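Local structure of aspartate aminotransferase (Giardia lamblia, 3MEB) at residues Y149-S152 / T153-P156; I187-S190 / N191-D195; R260-D264 / A265-V269; S325-H328 / G329-V333; R341-Q344 / M345-N349. The protein probably catalyses, with pyridoxal 5'-phosphate as cofactor and as a homodimer, the reversible transfer of an amino group from L-aspartate to 2-oxoglutarate, giving oxaloacetate and L-glutamate. One frame throughout, in Å; residues are numbered along the deposited sequence. Where two conformers were deposited one is given.

Interaction 1 of 5, residues Y149-S152 / T153-P156. With SO4 (sulfate ion), chain C.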
loop_
_atom_site.group_PDB
_atom_site.type_symbol
_atom_site.label_atom_id
_atom_site.label_comp_id
_atom_site.label_asym_id
_atom_site.label_seq_id
_atom_site.Cartn_x
_atom_site.Cartn_y
_atom_site.Cartn_z
ATOM N N TYR A 149 9.258 -4.942 -22.594
ATOM C CA TYR A 149 9.956 -6.219 -22.808
ATOM C C TYR A 149 10.399 -6.854 -21.479
ATOM O O TYR A 149 11.084 -6.226 -20.671
ATOM C CB TYR A 149 11.198 -6.006 -23.697
ATOM C CG TYR A 149 10.876 -5.820 -25.149
ATOM C CD1 TYR A 149 11.041 -6.857 -26.074
ATOM C CD2 TYR A 149 10.443 -4.612 -25.617
ATOM C CE1 TYR A 149 10.749 -6.675 -27.415
ATOM C CE2 TYR A 149 10.142 -4.435 -26.978
ATOM C CZ TYR A 149 10.292 -5.447 -27.847
ATOM O OH TYR A 149 9.972 -5.209 -29.166
ATOM N N MET A 150 9.958 -8.075 -21.226
ATOM C CA MET A 150 10.374 -8.801 -20.040
ATOM C C MET A 150 11.456 -9.791 -20.412
ATOM O O MET A 150 11.456 -10.276 -21.529
ATOM C CB MET A 150 9.228 -9.600 -19.468
ATOM C CG MET A 150 7.943 -8.846 -19.284
ATOM S SD MET A 150 7.452 -8.904 -17.591
ATOM C CE MET A 150 5.868 -8.039 -17.672
ATOM N N PRO A 151 12.382 -10.116 -19.480
ATOM C CA PRO A 151 13.231 -11.276 -19.764
ATOM C C PRO A 151 12.362 -12.552 -19.886
ATOM O O PRO A 151 11.269 -12.625 -19.252
ATOM C CB PRO A 151 14.147 -11.344 -18.542
ATOM C CG PRO A 151 13.367 -10.623 -17.451
ATOM C CD PRO A 151 12.582 -9.595 -18.121
ATOM N N SER A 152 12.797 -13.523 -20.707
ATOM C CA SER A 152 11.975 -14.710 -20.991
ATOM C C SER A 152 11.711 -15.610 -19.761
ATOM O O SER A 152 10.761 -16.411 -19.758
ATOM C CB SER A 152 12.545 -15.525 -22.159
ATOM O OG SER A 152 13.899 -15.884 -21.934
ATOM N N THR A 153 12.572 -15.479 -18.750
ATOM C CA THR A 153 12.335 -15.996 -17.419
ATOM C C THR A 153 12.425 -14.808 -16.477
ATOM O O THR A 153 13.362 -14.010 -16.571
ATOM C CB THR A 153 13.428 -17.057 -17.064
ATOM O OG1 THR A 153 13.215 -18.203 -17.895
ATOM C CG2 THR A 153 13.364 -17.495 -15.649
ATOM N N THR A 154 11.436 -14.677 -15.581
ATOM C CA THR A 154 11.335 -13.536 -14.666
ATOM C C THR A 154 10.472 -13.887 -13.460
ATOM O O THR A 154 9.916 -14.978 -13.367
ATOM C CB THR A 154 10.782 -12.301 -15.400
ATOM O OG1 THR A 154 11.151 -11.109 -14.691
ATOM C CG2 THR A 154 9.240 -12.362 -15.600
ATOM N N TRP A 155 10.360 -12.966 -12.522
ATOM C CA TRP A 155 9.539 -13.188 -11.343
ATOM C C TRP A 155 8.066 -13.276 -11.754
ATOM O O TRP A 155 7.557 -12.318 -12.376
ATOM C CB TRP A 155 9.708 -11.991 -10.431
ATOM C CG TRP A 155 9.163 -12.120 -9.041
ATOM C CD1 TRP A 155 9.386 -13.135 -8.131
ATOM C CD2 TRP A 155 8.397 -11.119 -8.354
ATOM N NE1 TRP A 155 8.786 -12.821 -6.923
ATOM C CE2 TRP A 155 8.162 -11.597 -7.042
ATOM C CE3 TRP A 155 7.901 -9.859 -8.721
ATOM C CZ2 TRP A 155 7.426 -10.861 -6.101
ATOM C CZ3 TRP A 155 7.160 -9.119 -7.770
ATOM C CH2 TRP A 155 6.930 -9.632 -6.491
ATOM N N PRO A 156 7.376 -14.404 -11.404
ATOM C CA PRO A 156 6.015 -14.609 -11.869
ATOM C C PRO A 156 5.096 -13.430 -11.642
ATOM O O PRO A 156 4.285 -13.099 -12.518
ATOM C CB PRO A 156 5.551 -15.835 -11.063
ATOM C CG PRO A 156 6.762 -16.638 -10.916
ATOM C CD PRO A 156 7.908 -15.627 -10.760
HETATM S S SO4 C . 10.016 -14.258 -3.734
HETATM O O1 SO4 C . 10.354 -14.428 -5.166
HETATM O O2 SO4 C . 9.886 -15.530 -3.039
HETATM O O3 SO4 C . 11.036 -13.432 -3.132
HETATM O O4 SO4 C . 8.758 -13.547 -3.707
HETATM O O HOH W 1 14.847 -17.406 -20.023
#
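No direct hydrogen bond joins residues 149-152 to 153-156; one water does the bridging, with S152 OG 2.6 Å and T153 OG1 2.8 Å from it. Each hydroxyl is turned toward that water: S152 OG sits between its own N and carbonyl carbon (chi1 55°), while T153 OG1 lies opposite its carbonyl carbon. S152 OG is also hydrogen-bonded to Y178 N. On the buried side of the bend P151 and T154 meet at about a right angle, P151 CG resting 3.6 Å from T154 OG1. That hydroxyl is hydrogen-bonded to H158 and H208, so the proline ring packs beside a polar atom with partners of its own. M150 SD only grazes T154 CG2, at 4.4 Å. The bend thus takes the chain from strand 148-151 to W155, a residue of the pyridoxal phosphate pocket. There a sulfate, probably from the crystallisation liquor, lies at the edge of the indole: W155 NE1 donates to sulfate O1 at 2.9 Å and weakly to sulfate O4 at 3.3 Å. R419, K277, N213 and the backbone N of G57 also bind the anion. Such a gathering of donors implies a site suited to an anion, consistent with the dicarboxylate substrates of aspartate aminotransferases.

Interaction 2 of 5, residues I187-S190 / N191-D195; sequences IDFS and NTKKD
T192 N, K193 N and K194 N donate to D188 O, F189 O and S190 O, the i to i+4 bonds that open helix 189-198. The first, from T192 N to D188 O, is 3.0 Å long. D188 occupies the N-cap position and is the centre of an inverse gamma turn, whose F189 N to I187 O bond is weak. Among the side chains, K193 lies over one face of the F189 ring in a CH-pi contact, with K193 CG 4.2 Å from the F189 centroid and 24° off the ring normal. The phenyl is swung away from its backbone N (chi1 -168°), and the lysine chain crosses it at about a right angle; its CD comes 3.7 Å from F189 CE2. A bend at chi3 of K193 (-70°) keeps CE beside the ring, while NZ forms a salt bridge with E226 of helix 221-234. T192 CB approaches F189 CD1 at 4.0 Å, and T192 OG1, held by T177 O, touches I187 CG2 at 3.5 Å. At the exposed edge a water joins S190 OG (2.9 Å) to K194 NZ, from which it accepts a bond at 3.3 Å. The lysine methylenes therefore give F189 an apolar cover without costing the ammonium its carboxylate partner, and one residue serves both hydrophobic and ionic contacts with the neighbouring helix.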
loop_
_atom_site.group_PDB
_atom_site.type_symbol
_atom_site.label_atom_id
_atom_site.label_comp_id
_atom_site.label_asym_id
_atom_site.label_seq_id
_atom_site.Cartn_x
_atom_site.Cartn_y
_atom_site.Cartn_z
ATOM N N ILE A 187 22.904 -17.528 -19.894
ATOM C CA ILE A 187 22.223 -16.543 -20.709
ATOM C C ILE A 187 22.703 -16.639 -22.173
ATOM O O ILE A 187 23.908 -16.608 -22.463
ATOM C CB ILE A 187 22.417 -15.105 -20.163
ATOM C CG1 ILE A 187 21.803 -14.989 -18.778
ATOM C CG2 ILE A 187 21.794 -14.034 -21.158
ATOM C CD1 ILE A 187 22.379 -13.901 -17.879
ATOM N N ASP A 188 21.746 -16.732 -23.087
ATOM C CA ASP A 188 22.029 -16.801 -24.521
ATOM C C ASP A 188 22.265 -15.379 -24.989
ATOM O O ASP A 188 21.448 -14.796 -25.721
ATOM C CB ASP A 188 20.853 -17.461 -25.226
ATOM C CG ASP A 188 21.037 -17.583 -26.716
ATOM O OD1 ASP A 188 22.162 -17.326 -27.239
ATOM O OD2 ASP A 188 20.037 -17.943 -27.375
ATOM N N PHE A 189 23.414 -14.839 -24.585
ATOM C CA PHE A 189 23.682 -13.413 -24.641
ATOM C C PHE A 189 23.717 -12.828 -26.046
ATOM O O PHE A 189 23.330 -11.674 -26.269
ATOM C CB PHE A 189 24.946 -13.053 -23.857
ATOM C CG PHE A 189 25.101 -11.586 -23.653
ATOM C CD1 PHE A 189 24.171 -10.872 -22.907
ATOM C CD2 PHE A 189 26.127 -10.896 -24.267
ATOM C CE1 PHE A 189 24.296 -9.502 -22.755
ATOM C CE2 PHE A 189 26.259 -9.524 -24.122
ATOM C CZ PHE A 189 25.353 -8.829 -23.366
ATOM N N SER A 190 24.148 -13.644 -26.998
ATOM C CA SER A 190 24.095 -13.292 -28.413
ATOM C C SER A 190 22.662 -12.910 -28.810
ATOM O O SER A 190 22.417 -11.842 -29.412
ATOM C CB SER A 190 24.630 -14.482 -29.234
ATOM O OG SER A 190 24.902 -14.122 -30.571
ATOM N N ASN A 191 21.706 -13.772 -28.491
ATOM C CA ASN A 191 20.292 -13.443 -28.759
ATOM C C ASN A 191 19.706 -12.324 -27.897
ATOM O O ASN A 191 18.836 -11.565 -28.352
ATOM C CB ASN A 191 19.424 -14.715 -28.743
ATOM C CG ASN A 191 19.649 -15.564 -30.012
ATOM O OD1 ASN A 191 19.842 -16.774 -29.952
ATOM N ND2 ASN A 191 19.719 -14.895 -31.149
ATOM N N THR A 192 20.163 -12.204 -26.651
ATOM C CA THR A 192 19.782 -11.079 -25.830
ATOM C C THR A 192 20.027 -9.756 -26.584
ATOM O O THR A 192 19.136 -8.913 -26.698
ATOM C CB THR A 192 20.548 -11.077 -24.470
ATOM O OG1 THR A 192 20.319 -12.313 -23.763
ATOM C CG2 THR A 192 20.094 -9.904 -23.648
ATOM N N LYS A 193 21.235 -9.577 -27.104
ATOM C CA LYS A 193 21.580 -8.380 -27.824
ATOM C C LYS A 193 20.758 -8.184 -29.100
ATOM O O LYS A 193 20.320 -7.066 -29.377
ATOM C CB LYS A 193 23.045 -8.412 -28.196
ATOM C CG LYS A 193 23.937 -8.247 -26.999
ATOM C CD LYS A 193 25.426 -8.196 -27.438
ATOM C CE LYS A 193 25.953 -9.560 -27.947
ATOM N NZ LYS A 193 27.397 -9.494 -28.377
ATOM N N LYS A 194 20.533 -9.261 -29.850
ATOM C CA LYS A 194 19.737 -9.166 -31.098
ATOM C C LYS A 194 18.347 -8.699 -30.795
ATOM O O LYS A 194 17.806 -7.853 -31.502
ATOM C CB LYS A 194 19.699 -10.504 -31.852
ATOM C CG LYS A 194 21.057 -10.829 -32.499
ATOM C CD LYS A 194 21.183 -12.287 -32.976
ATOM C CE LYS A 194 22.547 -12.567 -33.593
ATOM N NZ LYS A 194 22.542 -13.872 -34.303
ATOM N N ASP A 195 17.776 -9.255 -29.722
ATOM C CA ASP A 195 16.421 -8.947 -29.335
ATOM C C ASP A 195 16.273 -7.472 -28.952
ATOM O O ASP A 195 15.291 -6.812 -29.333
ATOM C CB ASP A 195 15.984 -9.855 -28.194
ATOM C CG ASP A 195 15.609 -11.251 -28.658
ATOM O OD1 ASP A 195 15.588 -11.522 -29.894
ATOM O OD2 ASP A 195 15.318 -12.093 -27.788
HETATM O O HOH W 2 23.104 -15.939 -31.843
#

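Interaction 3 of 5, residues R260-D264 / A265-V269; sequences RMFVD and AGVEV
A265 N donates its backbone hydrogen bond to M261 O at 3.1 Å, an i to i+4 bond at the C-terminal end of helix 257-264. V267 N then reaches back to F262 O at 3.0 Å and G266 N to V263 O at 3.0 Å, the paired 6→1 and 5→2 bonds of a Schellman motif. The second of these approaches from above the carbonyl plane, 67° out of it, rather than along a lone pair. G266 leaves helical angles with a positive phi (88°), a conformation that glycine adopts readily. V263 O has a further partner in R119 NH2.

The apolar contacts follow from this reversal. F262 and V267 lie side by side and point the same way, CB to CB 4.0 Å, while V267 CG1 meets the phenyl obliquely. V263 and V269 instead cross nearly perpendicularly, V263 CG2 to V269 CG2 3.7 Å; chi1 of V269 (-43°) turns both its methyls to the helix, CG1 lying 4.2 Å from F262 CB.

The turn thus leads from helix 257-264 into strand 269-274. V263 and V269 pack on V292 of strand 287-292, F262 meets F240 and W224, and L228 of helix 221-234 covers A265 and V267.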
loop_
_atom_site.group_PDB
_atom_site.type_symbol
_atom_site.label_atom_id
_atom_site.label_comp_id
_atom_site.label_asym_id
_atom_site.label_seq_id
_atom_site.Cartn_x
_atom_site.Cartn_y
_atom_site.Cartn_z
ATOM N N ARG A 260 24.066 2.144 -11.894
ATOM C CA ARG A 260 24.952 3.328 -11.872
ATOM C C ARG A 260 25.639 3.582 -13.231
ATOM O O ARG A 260 25.673 4.738 -13.706
ATOM C CB ARG A 260 25.955 3.254 -10.713
ATOM C CG ARG A 260 25.246 3.313 -9.350
ATOM C CD ARG A 260 26.211 3.393 -8.204
ATOM N NE ARG A 260 25.601 3.008 -6.937
ATOM C CZ ARG A 260 26.223 3.082 -5.755
ATOM N NH1 ARG A 260 27.450 3.538 -5.669
ATOM N NH2 ARG A 260 25.633 2.688 -4.656
ATOM N N MET A 261 26.137 2.512 -13.854
ATOM C CA MET A 261 26.740 2.599 -15.188
ATOM C C MET A 261 25.775 3.112 -16.245
ATOM O O MET A 261 26.129 3.956 -17.055
ATOM C CB MET A 261 27.281 1.242 -15.639
ATOM C CG MET A 261 27.931 1.321 -17.011
ATOM S SD MET A 261 28.751 -0.171 -17.530
ATOM C CE MET A 261 27.368 -1.317 -17.537
ATOM N N PHE A 262 24.556 2.599 -16.246
ATOM C CA PHE A 262 23.550 3.041 -17.206
ATOM C C PHE A 262 23.243 4.526 -17.010
ATOM O O PHE A 262 23.184 5.270 -17.982
ATOM C CB PHE A 262 22.274 2.199 -17.089
ATOM C CG PHE A 262 22.265 0.952 -17.943
ATOM C CD1 PHE A 262 23.421 0.270 -18.269
ATOM C CD2 PHE A 262 21.051 0.412 -18.365
ATOM C CE1 PHE A 262 23.364 -0.890 -19.069
ATOM C CE2 PHE A 262 21.003 -0.738 -19.152
ATOM C CZ PHE A 262 22.176 -1.388 -19.508
ATOM N N VAL A 263 23.053 4.951 -15.762
ATOM C CA VAL A 263 22.734 6.354 -15.461
ATOM C C VAL A 263 23.901 7.295 -15.846
ATOM O O VAL A 263 23.697 8.355 -16.437
ATOM C CB VAL A 263 22.351 6.533 -13.977
ATOM C CG1 VAL A 263 22.285 8.026 -13.610
ATOM C CG2 VAL A 263 20.994 5.860 -13.673
ATOM N N ASP A 264 25.123 6.918 -15.488
ATOM C CA ASP A 264 26.314 7.703 -15.781
ATOM C C ASP A 264 26.527 7.849 -17.288
ATOM O O ASP A 264 27.044 8.869 -17.726
ATOM C CB ASP A 264 27.555 7.080 -15.127
ATOM C CG ASP A 264 27.650 7.372 -13.631
ATOM O OD1 ASP A 264 26.881 8.223 -13.112
ATOM O OD2 ASP A 264 28.509 6.757 -12.973
ATOM N N ALA A 265 26.125 6.844 -18.065
ATOM C CA ALA A 265 26.178 6.911 -19.523
ATOM C C ALA A 265 25.017 7.678 -20.188
ATOM O O ALA A 265 25.028 7.851 -21.412
ATOM C CB ALA A 265 26.263 5.513 -20.089
ATOM N N GLY A 266 24.011 8.109 -19.405
ATOM C CA GLY A 266 22.875 8.849 -19.942
ATOM C C GLY A 266 21.715 7.999 -20.446
ATOM O O GLY A 266 20.893 8.472 -21.220
ATOM N N VAL A 267 21.641 6.751 -20.014
ATOM C CA VAL A 267 20.503 5.932 -20.301
ATOM C C VAL A 267 19.445 6.360 -19.304
ATOM O O VAL A 267 19.730 6.549 -18.116
ATOM C CB VAL A 267 20.778 4.422 -20.102
ATOM C CG1 VAL A 267 19.502 3.596 -20.395
ATOM C CG2 VAL A 267 21.928 3.953 -20.970
ATOM N N GLU A 268 18.228 6.537 -19.782
ATOM C CA GLU A 268 17.148 6.939 -18.883
ATOM C C GLU A 268 16.574 5.684 -18.226
ATOM O O GLU A 268 16.283 4.706 -18.907
ATOM C CB GLU A 268 16.083 7.750 -19.638
ATOM C CG GLU A 268 16.696 9.020 -20.224
ATOM C CD GLU A 268 15.689 10.021 -20.676
ATOM O OE1 GLU A 268 15.142 9.840 -21.784
ATOM O OE2 GLU A 268 15.470 11.020 -19.946
ATOM N N VAL A 269 16.496 5.696 -16.891
ATOM C CA VAL A 269 16.102 4.507 -16.133
ATOM C C VAL A 269 14.994 4.769 -15.135
ATOM O O VAL A 269 14.778 5.909 -14.699
ATOM C CB VAL A 269 17.297 3.904 -15.379
ATOM C CG1 VAL A 269 18.557 3.893 -16.272
ATOM C CG2 VAL A 269 17.526 4.601 -14.039
#

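Interaction 4 of 5, residues S325-H328 / G329-V333; sequences SAIH and GAYIV
H328, I327 and Y331 give most of the surface buried in this N-terminal part of helix 327-337. The H328 imidazole is directed away from its own N (chi1 -161°), which brings its CD2 to 3.8 Å from I332 CD1; the isoleucine tip meets the ring obliquely. I332 CG1 also packs 3.4 Å from H328 O, the oxygen that accepts the I332 N bond at 3.1 Å. Beyond the helix, H328 NE2 is hydrogen-bonded to E76, and the ring stacks on H328 of the second subunit. I327 and Y331 run side by side in the same direction, with I327 CD1 4.1 Å from Y331 CE2. Their backbones are joined by Y331 N to I327 O, 3.0 Å and nearly straight (169° at the hydrogen). The phenol ring meets that same carbonyl obliquely, Y331 CG 3.6 Å from I327 O, and its hydroxyl is held by N87 O. Beside A326 a water takes the place of a direct bond: it accepts from G329 N at 2.8 Å and donates to A326 O at 3.0 Å. All the touching residues are buried. Packing of A326 on R285 of the second subunit, a residue of the pyridoxal phosphate site, and the paired H328 rings mark this segment as part of the dimer interface beside the active site, as in other homodimeric aminotransferases of the same class.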
loop_
_atom_site.group_PDB
_atom_site.type_symbol
_atom_site.label_atom_id
_atom_site.label_comp_id
_atom_site.label_asym_id
_atom_site.label_seq_id
_atom_site.Cartn_x
_atom_site.Cartn_y
_atom_site.Cartn_z
ATOM N N SER A 325 2.226 6.516 1.504
ATOM C CA SER A 325 2.868 5.238 1.770
ATOM C C SER A 325 3.107 5.070 3.284
ATOM O O SER A 325 2.724 5.947 4.082
ATOM C CB SER A 325 4.106 5.082 0.868
ATOM O OG SER A 325 3.716 4.941 -0.521
ATOM N N ALA A 326 3.631 3.925 3.689
ATOM C CA ALA A 326 3.600 3.519 5.082
ATOM C C ALA A 326 4.859 3.926 5.856
ATOM O O ALA A 326 5.974 3.666 5.431
ATOM C CB ALA A 326 3.378 2.015 5.195
ATOM N N ILE A 327 4.670 4.524 7.017
ATOM C CA ILE A 327 5.755 5.221 7.707
ATOM C C ILE A 327 6.781 4.335 8.421
ATOM O O ILE A 327 7.934 4.695 8.517
ATOM C CB ILE A 327 5.215 6.239 8.698
ATOM C CG1 ILE A 327 4.395 5.589 9.838
ATOM C CG2 ILE A 327 4.354 7.302 7.969
ATOM C CD1 ILE A 327 3.676 6.624 10.773
ATOM N N HIS A 328 6.374 3.181 8.919
ATOM C CA HIS A 328 7.216 2.480 9.895
ATOM C C HIS A 328 8.512 1.974 9.303
ATOM O O HIS A 328 9.605 2.174 9.884
ATOM C CB HIS A 328 6.486 1.339 10.595
ATOM C CG HIS A 328 7.166 0.935 11.875
ATOM N ND1 HIS A 328 7.104 1.707 13.002
ATOM C CD2 HIS A 328 7.973 -0.104 12.175
ATOM C CE1 HIS A 328 7.828 1.157 13.959
ATOM N NE2 HIS A 328 8.378 0.056 13.484
ATOM N N GLY A 329 8.423 1.363 8.117
ATOM C CA GLY A 329 9.631 0.926 7.435
ATOM C C GLY A 329 10.510 2.081 7.003
ATOM O O GLY A 329 11.749 1.948 6.959
ATOM N N ALA A 330 9.883 3.178 6.597
ATOM C CA ALA A 330 10.623 4.409 6.183
ATOM C C ALA A 330 11.468 4.962 7.331
ATOM O O ALA A 330 12.624 5.371 7.138
ATOM C CB ALA A 330 9.654 5.502 5.722
ATOM N N TYR A 331 10.875 5.012 8.503
ATOM C CA TYR A 331 11.587 5.385 9.740
ATOM C C TYR A 331 12.791 4.471 10.003
ATOM O O TYR A 331 13.933 4.937 10.241
ATOM C CB TYR A 331 10.608 5.332 10.921
ATOM C CG TYR A 331 9.612 6.490 11.098
ATOM C CD1 TYR A 331 9.881 7.777 10.648
ATOM C CD2 TYR A 331 8.429 6.292 11.830
ATOM C CE1 TYR A 331 8.967 8.839 10.878
ATOM C CE2 TYR A 331 7.538 7.314 12.061
ATOM C CZ TYR A 331 7.790 8.587 11.587
ATOM O OH TYR A 331 6.871 9.585 11.866
ATOM N N ILE A 332 12.595 3.158 9.883
ATOM C CA ILE A 332 13.719 2.243 10.144
ATOM C C ILE A 332 14.881 2.520 9.179
ATOM O O ILE A 332 16.020 2.685 9.608
ATOM C CB ILE A 332 13.272 0.759 10.121
ATOM C CG1 ILE A 332 12.254 0.531 11.278
ATOM C CG2 ILE A 332 14.477 -0.235 10.229
ATOM C CD1 ILE A 332 11.555 -0.833 11.194
ATOM N N VAL A 333 14.583 2.568 7.878
ATOM C CA VAL A 333 15.610 2.762 6.868
ATOM C C VAL A 333 16.371 4.076 7.036
ATOM O O VAL A 333 17.617 4.101 6.977
ATOM C CB VAL A 333 15.010 2.657 5.448
ATOM C CG1 VAL A 333 16.038 3.026 4.372
ATOM C CG2 VAL A 333 14.445 1.279 5.238
HETATM O O HOH W 3 6.817 0.824 5.920
#

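Interaction 5 of 5, residues R341-Q344 / M345-N349; sequences RLLQ and MFYDN
L343 CD1 is the bump that sits against the face of the Y347 ring: it lies 3.9 Å from the ring centroid and 27° off its normal, a CH-pi contact displaced toward the rim, with Y347 CZ the nearest atom at 3.5 Å. Its shape follows from two torsions, since L343 CG points opposite the backbone N (chi1 178°) and Y347 turns back along the helix (chi1 -70°). The same methyl also touches the F346 ring obliquely, 4.2 Å from L343 CD1 to F346 CD2, so one leucine branch meets two aromatic side chains. F105 of helix 97-108 packs on both L343 and Y347. On another side of the helix R341 and M345 extend alongside each other; a bend at chi3 in each brings R341 NH1 to 3.5 Å from M345 CE. L342 CD2 lies over one face of the R341 guanidinium, and R341 NH2 makes a salt bridge with E74 of helix 70-81. Beneath these shapes run the backbone bonds from M345, F346, Y347 and D348 to the residues four earlier, the shortest F346 N to L342 O at 2.7 Å. Apolar carbon thus lies against one face of Y347 and one face of the arginine group, while the arginine's charge is met by a carboxylate of the adjoining helix.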
loop_
_atom_site.group_PDB
_atom_site.type_symbol
_atom_site.label_atom_id
_atom_site.label_comp_id
_atom_site.label_asym_id
_atom_site.label_seq_id
_atom_site.Cartn_x
_atom_site.Cartn_y
_atom_site.Cartn_z
ATOM N N ARG A 341 27.288 4.651 12.609
ATOM C CA ARG A 341 27.448 3.364 13.305
ATOM C C ARG A 341 26.396 2.346 12.846
ATOM O O ARG A 341 26.703 1.186 12.584
ATOM C CB ARG A 341 27.314 3.528 14.832
ATOM C CG ARG A 341 27.630 2.246 15.627
ATOM C CD ARG A 341 27.565 2.432 17.157
ATOM N NE ARG A 341 26.173 2.615 17.595
ATOM C CZ ARG A 341 25.354 1.652 18.035
ATOM N NH1 ARG A 341 25.748 0.374 18.137
ATOM N NH2 ARG A 341 24.120 1.989 18.397
ATOM N N LEU A 342 25.145 2.766 12.765
ATOM C CA LEU A 342 24.111 1.830 12.322
ATOM C C LEU A 342 24.268 1.440 10.851
ATOM O O LEU A 342 23.969 0.301 10.497
ATOM C CB LEU A 342 22.703 2.344 12.605
ATOM C CG LEU A 342 22.349 2.639 14.046
ATOM C CD1 LEU A 342 20.872 3.037 14.115
ATOM C CD2 LEU A 342 22.659 1.437 14.918
ATOM N N LEU A 343 24.716 2.364 10.008
ATOM C CA LEU A 343 24.918 2.043 8.583
ATOM C C LEU A 343 26.003 1.003 8.466
ATOM O O LEU A 343 25.855 0.021 7.758
ATOM C CB LEU A 343 25.282 3.266 7.754
ATOM C CG LEU A 343 25.567 3.008 6.254
ATOM C CD1 LEU A 343 24.382 2.371 5.479
ATOM C CD2 LEU A 343 25.994 4.321 5.579
ATOM N N GLN A 344 27.099 1.182 9.191
ATOM C CA GLN A 344 28.151 0.160 9.171
ATOM C C GLN A 344 27.645 -1.187 9.700
ATOM O O GLN A 344 27.946 -2.253 9.135
ATOM C CB GLN A 344 29.396 0.614 9.940
ATOM C CG GLN A 344 30.587 -0.324 9.715
ATOM C CD GLN A 344 30.907 -0.517 8.221
ATOM O OE1 GLN A 344 30.976 -1.653 7.729
ATOM N NE2 GLN A 344 31.065 0.592 7.495
ATOM N N MET A 345 26.887 -1.144 10.791
ATOM C CA MET A 345 26.276 -2.346 11.337
ATOM C C MET A 345 25.386 -3.004 10.283
ATOM O O MET A 345 25.466 -4.208 10.065
ATOM C CB MET A 345 25.470 -2.024 12.598
ATOM C CG MET A 345 24.892 -3.264 13.314
ATOM S SD MET A 345 23.918 -2.837 14.766
ATOM C CE MET A 345 25.211 -2.139 15.833
ATOM N N PHE A 346 24.546 -2.213 9.639
ATOM C CA PHE A 346 23.717 -2.716 8.536
ATOM C C PHE A 346 24.535 -3.439 7.481
ATOM O O PHE A 346 24.205 -4.562 7.085
ATOM C CB PHE A 346 22.975 -1.579 7.883
ATOM C CG PHE A 346 22.281 -1.975 6.613
ATOM C CD1 PHE A 346 21.245 -2.901 6.635
ATOM C CD2 PHE A 346 22.666 -1.439 5.419
ATOM C CE1 PHE A 346 20.612 -3.280 5.445
ATOM C CE2 PHE A 346 22.042 -1.804 4.253
ATOM C CZ PHE A 346 21.008 -2.737 4.278
ATOM N N TYR A 347 25.599 -2.804 7.008
ATOM C CA TYR A 347 26.431 -3.436 5.967
ATOM C C TYR A 347 27.032 -4.767 6.415
ATOM O O TYR A 347 27.099 -5.709 5.615
ATOM C CB TYR A 347 27.572 -2.525 5.539
ATOM C CG TYR A 347 27.255 -1.275 4.751
ATOM C CD1 TYR A 347 26.141 -1.186 3.891
ATOM C CD2 TYR A 347 28.125 -0.181 4.803
ATOM C CE1 TYR A 347 25.903 -0.019 3.146
ATOM C CE2 TYR A 347 27.881 0.982 4.053
ATOM C CZ TYR A 347 26.787 1.042 3.232
ATOM O OH TYR A 347 26.587 2.198 2.512
ATOM N N ASP A 348 27.533 -4.818 7.659
ATOM C CA ASP A 348 28.050 -6.044 8.281
ATOM C C ASP A 348 26.945 -7.126 8.372
ATOM O O ASP A 348 27.187 -8.309 8.122
ATOM C CB ASP A 348 28.542 -5.781 9.732
ATOM C CG ASP A 348 29.769 -4.851 9.814
ATOM O OD1 ASP A 348 30.401 -4.563 8.801
ATOM O OD2 ASP A 348 30.142 -4.424 10.927
ATOM N N ASN A 349 25.728 -6.693 8.716
ATOM C CA ASN A 349 24.602 -7.601 8.883
ATOM C C ASN A 349 24.223 -8.287 7.556
ATOM O O ASN A 349 24.008 -9.501 7.512
ATOM C CB ASN A 349 23.362 -6.846 9.386
ATOM C CG ASN A 349 23.451 -6.378 10.844
ATOM O OD1 ASN A 349 22.640 -5.522 11.242
ATOM N ND2 ASN A 349 24.392 -6.904 11.634
#

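Interactions 1 and 4 are buried, while 2, 3 and 5 are partly buried and carry exposed polar residues at their margins. Interactions 1 and 4 lie on opposite sides of the chain's centre, about 29 Å apart between centres, yet each adjoins a pyridoxal phosphate site and touches the second subunit. Interactions 2 and 3 both pack on helix 221-234, both with an aromatic ring, but interaction 2 adds a salt bridge while interaction 3 adds apolar side chains at a helix end. Interactions 4 and 5 occupy consecutive helices, 327-337 and 340-370, and both meet helices 70-81 and 97-108. Water bridges appear in 1, 2 and 4, and CH-pi contacts in 2 and 5.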